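Local structure of endoglucanase A (Clostridium cellulolyticum, 1EDG) at residues A[131-145]-A[191-203]. The protein hydrolyses internal beta-1,4-glucosidic bonds of cellulose, acting as an endoglucanase of glycosyl hydrolase family 5. Sequence-based numbering, arbitrary orientation.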
loop_
_atom_site.group_PDB
_atom_site.type_symbol
_atom_site.label_atom_id
_atom_site.label_comp_id
_atom_site.label_asym_id
_atom_site.label_seq_id
_atom_site.Cartn_x
_atom_site.Cartn_y
_atom_site.Cartn_z
ATOM N N TYR A 131 -15.308 -10.317 1.262
ATOM C CA TYR A 131 -15.769 -10.143 -0.114
ATOM C C TYR A 131 -14.963 -11.056 -1.036
ATOM O O TYR A 131 -13.922 -11.580 -0.642
ATOM C CB TYR A 131 -15.647 -8.666 -0.557
ATOM C CG TYR A 131 -14.230 -8.158 -0.774
ATOM C CD1 TYR A 131 -13.479 -7.645 0.284
ATOM C CD2 TYR A 131 -13.634 -8.215 -2.030
ATOM C CE1 TYR A 131 -12.164 -7.205 0.092
ATOM C CE2 TYR A 131 -12.322 -7.781 -2.231
ATOM C CZ TYR A 131 -11.595 -7.281 -1.163
ATOM O OH TYR A 131 -10.292 -6.881 -1.358
ATOM N N PHE A 132 -15.476 -11.298 -2.236
ATOM C CA PHE A 132 -14.794 -12.126 -3.228
ATOM C C PHE A 132 -15.253 -11.535 -4.553
ATOM O O PHE A 132 -16.449 -11.509 -4.850
ATOM C CB PHE A 132 -15.195 -13.602 -3.116
ATOM C CG PHE A 132 -14.287 -14.528 -3.873
ATOM C CD1 PHE A 132 -13.112 -15.000 -3.292
ATOM C CD2 PHE A 132 -14.583 -14.906 -5.180
ATOM C CE1 PHE A 132 -12.242 -15.835 -4.007
ATOM C CE2 PHE A 132 -13.717 -15.741 -5.900
ATOM C CZ PHE A 132 -12.548 -16.203 -5.312
ATOM N N PRO A 133 -14.308 -11.012 -5.349
ATOM C CA PRO A 133 -14.576 -10.385 -6.647
ATOM C C PRO A 133 -14.988 -11.270 -7.826
ATOM O O PRO A 133 -14.221 -11.447 -8.772
ATOM C CB PRO A 133 -13.273 -9.638 -6.926
ATOM C CG PRO A 133 -12.255 -10.575 -6.386
ATOM C CD PRO A 133 -12.861 -10.997 -5.054
ATOM N N SER A 134 -16.192 -11.828 -7.753
ATOM C CA SER A 134 -16.743 -12.642 -8.836
ATOM C C SER A 134 -18.253 -12.444 -8.758
ATOM O O SER A 134 -18.791 -12.155 -7.684
ATOM C CB SER A 134 -16.351 -14.123 -8.714
ATOM O OG SER A 134 -17.094 -14.796 -7.714
ATOM N N SER A 135 -18.931 -12.550 -9.897
ATOM C CA SER A 135 -20.376 -12.337 -9.952
ATOM C C SER A 135 -21.223 -13.146 -8.975
ATOM O O SER A 135 -22.180 -12.619 -8.402
ATOM C CB SER A 135 -20.888 -12.523 -11.380
ATOM O OG SER A 135 -20.439 -11.464 -12.208
ATOM N N GLN A 136 -20.865 -14.404 -8.750
ATOM C CA GLN A 136 -21.644 -15.228 -7.829
ATOM C C GLN A 136 -21.635 -14.668 -6.409
ATOM O O GLN A 136 -22.590 -14.863 -5.649
ATOM C CB GLN A 136 -21.143 -16.675 -7.818
ATOM C CG GLN A 136 -22.040 -17.605 -6.999
ATOM C CD GLN A 136 -21.624 -19.060 -7.070
ATOM O OE1 GLN A 136 -20.434 -19.386 -7.057
ATOM N NE2 GLN A 136 -22.606 -19.949 -7.137
ATOM N N TYR A 137 -20.587 -13.922 -6.072
ATOM C CA TYR A 137 -20.463 -13.362 -4.735
ATOM C C TYR A 137 -20.693 -11.862 -4.604
ATOM O O TYR A 137 -20.394 -11.284 -3.559
ATOM C CB TYR A 137 -19.107 -13.747 -4.147
ATOM C CG TYR A 137 -18.959 -15.235 -3.958
ATOM C CD1 TYR A 137 -19.487 -15.868 -2.831
ATOM C CD2 TYR A 137 -18.331 -16.019 -4.922
ATOM C CE1 TYR A 137 -19.396 -17.244 -2.672
ATOM C CE2 TYR A 137 -18.235 -17.397 -4.775
ATOM C CZ TYR A 137 -18.771 -18.002 -3.649
ATOM O OH TYR A 137 -18.695 -19.371 -3.510
ATOM N N MET A 138 -21.300 -11.240 -5.613
ATOM C CA MET A 138 -21.538 -9.800 -5.567
ATOM C C MET A 138 -22.449 -9.318 -4.449
ATOM O O MET A 138 -22.212 -8.256 -3.875
ATOM C CB MET A 138 -22.041 -9.278 -6.916
ATOM C CG MET A 138 -20.930 -8.874 -7.884
ATOM S SD MET A 138 -19.829 -7.555 -7.249
ATOM C CE MET A 138 -18.458 -8.554 -6.652
ATOM N N ALA A 139 -23.476 -10.099 -4.124
ATOM C CA ALA A 139 -24.421 -9.725 -3.075
ATOM C C ALA A 139 -23.743 -9.528 -1.722
ATOM O O ALA A 139 -23.882 -8.476 -1.099
ATOM C CB ALA A 139 -25.522 -10.770 -2.957
ATOM N N SER A 140 -23.019 -10.543 -1.266
ATOM C CA SER A 140 -22.333 -10.459 0.014
ATOM C C SER A 140 -21.165 -9.470 -0.035
ATOM O O SER A 140 -20.925 -8.735 0.930
ATOM C CB SER A 140 -21.849 -11.845 0.448
ATOM O OG SER A 140 -21.226 -12.527 -0.626
ATOM N N SER A 141 -20.456 -9.445 -1.162
ATOM C CA SER A 141 -19.317 -8.542 -1.340
ATOM C C SER A 141 -19.738 -7.087 -1.194
ATOM O O SER A 141 -19.087 -6.319 -0.481
ATOM C CB SER A 141 -18.644 -8.765 -2.697
ATOM O OG SER A 141 -18.063 -10.061 -2.779
ATOM N N LYS A 142 -20.834 -6.710 -1.847
ATOM C CA LYS A 142 -21.340 -5.345 -1.757
ATOM C C LYS A 142 -21.733 -5.021 -0.329
ATOM O O LYS A 142 -21.456 -3.926 0.164
ATOM C CB LYS A 142 -22.558 -5.154 -2.658
ATOM C CG LYS A 142 -22.240 -5.030 -4.131
ATOM C CD LYS A 142 -23.527 -5.051 -4.949
ATOM C CE LYS A 142 -23.422 -4.159 -6.166
ATOM N NZ LYS A 142 -23.492 -2.723 -5.766
ATOM N N LYS A 143 -22.389 -5.967 0.341
ATOM C CA LYS A 143 -22.815 -5.742 1.718
ATOM C C LYS A 143 -21.609 -5.539 2.624
ATOM O O LYS A 143 -21.618 -4.655 3.485
ATOM C CB LYS A 143 -23.670 -6.899 2.232
ATOM C CG LYS A 143 -24.878 -7.194 1.368
ATOM C CD LYS A 143 -25.654 -5.924 1.023
ATOM C CE LYS A 143 -26.668 -6.160 -0.105
ATOM N NZ LYS A 143 -26.046 -6.540 -1.419
ATOM N N TYR A 144 -20.564 -6.333 2.410
ATOM C CA TYR A 144 -19.353 -6.228 3.219
ATOM C C TYR A 144 -18.679 -4.860 3.056
ATOM O O TYR A 144 -18.466 -4.134 4.035
ATOM C CB TYR A 144 -18.364 -7.346 2.861
ATOM C CG TYR A 144 -17.118 -7.338 3.728
ATOM C CD1 TYR A 144 -17.158 -7.824 5.036
ATOM C CD2 TYR A 144 -15.920 -6.782 3.266
ATOM C CE1 TYR A 144 -16.046 -7.752 5.871
ATOM C CE2 TYR A 144 -14.796 -6.705 4.096
ATOM C CZ TYR A 144 -14.872 -7.191 5.397
ATOM O OH TYR A 144 -13.788 -7.107 6.239
ATOM N N ILE A 145 -18.371 -4.509 1.811
ATOM C CA ILE A 145 -17.713 -3.243 1.492
ATOM C C ILE A 145 -18.497 -2.020 1.979
ATOM O O ILE A 145 -17.932 -1.123 2.608
ATOM C CB ILE A 145 -17.421 -3.143 -0.047
ATOM C CG1 ILE A 145 -16.320 -4.129 -0.454
ATOM C CG2 ILE A 145 -17.034 -1.715 -0.446
ATOM C CD1 ILE A 145 -14.937 -3.848 0.155
ATOM N N ASP A 191 -14.417 -11.048 -15.621
ATOM C CA ASP A 191 -15.586 -10.913 -14.760
ATOM C C ASP A 191 -15.128 -10.265 -13.443
ATOM O O ASP A 191 -15.765 -9.336 -12.941
ATOM C CB ASP A 191 -16.198 -12.293 -14.480
ATOM C CG ASP A 191 -17.284 -12.249 -13.417
ATOM O OD1 ASP A 191 -18.310 -11.573 -13.632
ATOM O OD2 ASP A 191 -17.112 -12.890 -12.359
ATOM N N SER A 192 -14.001 -10.739 -12.920
ATOM C CA SER A 192 -13.430 -10.224 -11.673
ATOM C C SER A 192 -13.111 -8.723 -11.780
ATOM O O SER A 192 -13.474 -7.940 -10.900
ATOM C CB SER A 192 -12.174 -11.024 -11.309
ATOM O OG SER A 192 -11.780 -10.798 -9.967
ATOM N N ILE A 193 -12.482 -8.322 -12.882
ATOM C CA ILE A 193 -12.130 -6.924 -13.124
ATOM C C ILE A 193 -13.377 -6.042 -13.100
ATOM O O ILE A 193 -13.371 -4.949 -12.522
ATOM C CB ILE A 193 -11.398 -6.777 -14.481
ATOM C CG1 ILE A 193 -9.992 -7.380 -14.379
ATOM C CG2 ILE A 193 -11.348 -5.311 -14.925
ATOM C CD1 ILE A 193 -9.235 -7.433 -15.698
ATOM N N ASN A 194 -14.453 -6.520 -13.718
ATOM C CA ASN A 194 -15.707 -5.770 -13.742
ATOM C C ASN A 194 -16.274 -5.671 -12.327
ATOM O O ASN A 194 -16.738 -4.609 -11.907
ATOM C CB ASN A 194 -16.712 -6.425 -14.695
ATOM C CG ASN A 194 -16.233 -6.416 -16.142
ATOM O OD1 ASN A 194 -15.485 -5.524 -16.562
ATOM N ND2 ASN A 194 -16.658 -7.413 -16.912
ATOM N N CYS A 195 -16.195 -6.770 -11.577
ATOM C CA CYS A 195 -16.676 -6.792 -10.201
ATOM C C CYS A 195 -15.872 -5.813 -9.341
ATOM O O CYS A 195 -16.426 -5.145 -8.468
ATOM C CB CYS A 195 -16.577 -8.203 -9.617
ATOM S SG CYS A 195 -17.841 -9.360 -10.218
ATOM N N ILE A 196 -14.565 -5.738 -9.590
ATOM C CA ILE A 196 -13.692 -4.832 -8.847
ATOM C C ILE A 196 -14.075 -3.383 -9.165
ATOM O O ILE A 196 -14.118 -2.535 -8.268
ATOM C CB ILE A 196 -12.200 -5.122 -9.150
ATOM C CG1 ILE A 196 -11.815 -6.484 -8.548
ATOM C CG2 ILE A 196 -11.305 -3.997 -8.613
ATOM C CD1 ILE A 196 -10.450 -6.991 -8.955
ATOM N N ASN A 197 -14.418 -3.107 -10.423
ATOM C CA ASN A 197 -14.844 -1.762 -10.812
ATOM C C ASN A 197 -16.100 -1.390 -10.013
ATOM O O ASN A 197 -16.215 -0.271 -9.498
ATOM C CB ASN A 197 -15.147 -1.684 -12.321
ATOM C CG ASN A 197 -13.889 -1.674 -13.181
ATOM O OD1 ASN A 197 -12.817 -1.256 -12.738
ATOM N ND2 ASN A 197 -14.022 -2.116 -14.428
ATOM N N GLN A 198 -17.021 -2.346 -9.880
ATOM C CA GLN A 198 -18.263 -2.131 -9.138
ATOM C C GLN A 198 -18.010 -1.916 -7.644
ATOM O O GLN A 198 -18.570 -1.000 -7.039
ATOM C CB GLN A 198 -19.228 -3.305 -9.353
ATOM C CG GLN A 198 -19.713 -3.462 -10.808
ATOM C CD GLN A 198 -20.584 -4.702 -11.029
ATOM O OE1 GLN A 198 -20.249 -5.583 -11.830
ATOM N NE2 GLN A 198 -21.709 -4.771 -10.321
ATOM N N LEU A 199 -17.150 -2.741 -7.054
ATOM C CA LEU A 199 -16.834 -2.611 -5.633
ATOM C C LEU A 199 -16.129 -1.290 -5.309
ATOM O O LEU A 199 -16.406 -0.671 -4.278
ATOM C CB LEU A 199 -16.039 -3.824 -5.145
ATOM C CG LEU A 199 -16.838 -5.137 -5.174
ATOM C CD1 LEU A 199 -15.926 -6.313 -4.849
ATOM C CD2 LEU A 199 -18.021 -5.073 -4.216
ATOM N N ASN A 200 -15.248 -0.839 -6.199
ATOM C CA ASN A 200 -14.564 0.441 -6.005
ATOM C C ASN A 200 -15.614 1.555 -6.011
ATOM O O ASN A 200 -15.566 2.487 -5.202
ATOM C CB ASN A 200 -13.534 0.681 -7.116
ATOM C CG ASN A 200 -12.175 0.099 -6.789
ATOM O OD1 ASN A 200 -11.770 0.065 -5.624
ATOM N ND2 ASN A 200 -11.451 -0.336 -7.812
ATOM N N GLN A 201 -16.585 1.435 -6.915
ATOM C CA GLN A 201 -17.664 2.409 -7.024
ATOM C C GLN A 201 -18.511 2.431 -5.745
ATOM O O GLN A 201 -18.847 3.502 -5.236
ATOM C CB GLN A 201 -18.537 2.100 -8.246
ATOM C CG GLN A 201 -19.602 3.140 -8.508
ATOM C CD GLN A 201 -19.023 4.495 -8.870
ATOM O OE1 GLN A 201 -18.495 4.673 -9.967
ATOM N NE2 GLN A 201 -19.119 5.449 -7.960
ATOM N N ASP A 202 -18.841 1.255 -5.216
ATOM C CA ASP A 202 -19.637 1.168 -3.985
ATOM C C ASP A 202 -18.885 1.798 -2.805
ATOM O O ASP A 202 -19.479 2.496 -1.985
ATOM C CB ASP A 202 -19.984 -0.292 -3.662
ATOM C CG ASP A 202 -20.959 -0.900 -4.666
ATOM O OD1 ASP A 202 -21.851 -0.176 -5.160
ATOM O OD2 ASP A 202 -20.833 -2.106 -4.966
ATOM N N PHE A 203 -17.580 1.535 -2.735
ATOM C CA PHE A 203 -16.704 2.078 -1.693
ATOM C C PHE A 203 -16.765 3.609 -1.716
ATOM O O PHE A 203 -17.011 4.248 -0.687
ATOM C CB PHE A 203 -15.270 1.564 -1.923
ATOM C CG PHE A 203 -14.186 2.444 -1.351
ATOM C CD1 PHE A 203 -14.135 2.732 0.011
ATOM C CD2 PHE A 203 -13.204 2.970 -2.184
ATOM C CE1 PHE A 203 -13.118 3.533 0.536
ATOM C CE2 PHE A 203 -12.182 3.770 -1.675
ATOM C CZ PHE A 203 -12.137 4.055 -0.309
#
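The carboxylate of Asp191 meets Ser135 with both oxygens, each through its syn lone pair: OD2 takes the backbone N-H of Ser135 in a nearly straight bond (166°), while Asp191 OD1 accepts from Ser135 OG at 2.6 Å. Two bonds to one residue fix the rotation of the flat group, and a short acidic side chain suits a place facing both a backbone N-H and a hydroxyl. Ser134 OG lies in plane at the edges of the Phe132 and Tyr137 rings, and the Tyr131 ring is met obliquely by Leu199 CD1. Next to Asp191, Ser192 OG donates in the carbonyl plane to Pro133 O (2.8 Å), the proline being the centre of an inverse gamma turn. In this TIM barrel the turn belongs to the loop leading from strand 116-120 into helix 138-155, a helix packed beside helix 187-209 on the outside of the barrel; the short helical segments run at 29° to each other. Leu199 is a knob in the hole formed by Met138, Ser141, Lys142 and Ile145, its branched apolar end suiting a buried site. Bent at chi2 and chi3, the flexible Met138 chain brings CE within 3.5 Å of Cys195 CB. Lys142, long enough to reach across at the partly exposed margin, forms a salt bridge from NZ to Asp202 OD2 (2.8 Å), 25° out of the carboxylate plane. Deeper in, Ile145 CG2 packs against Phe203 CB.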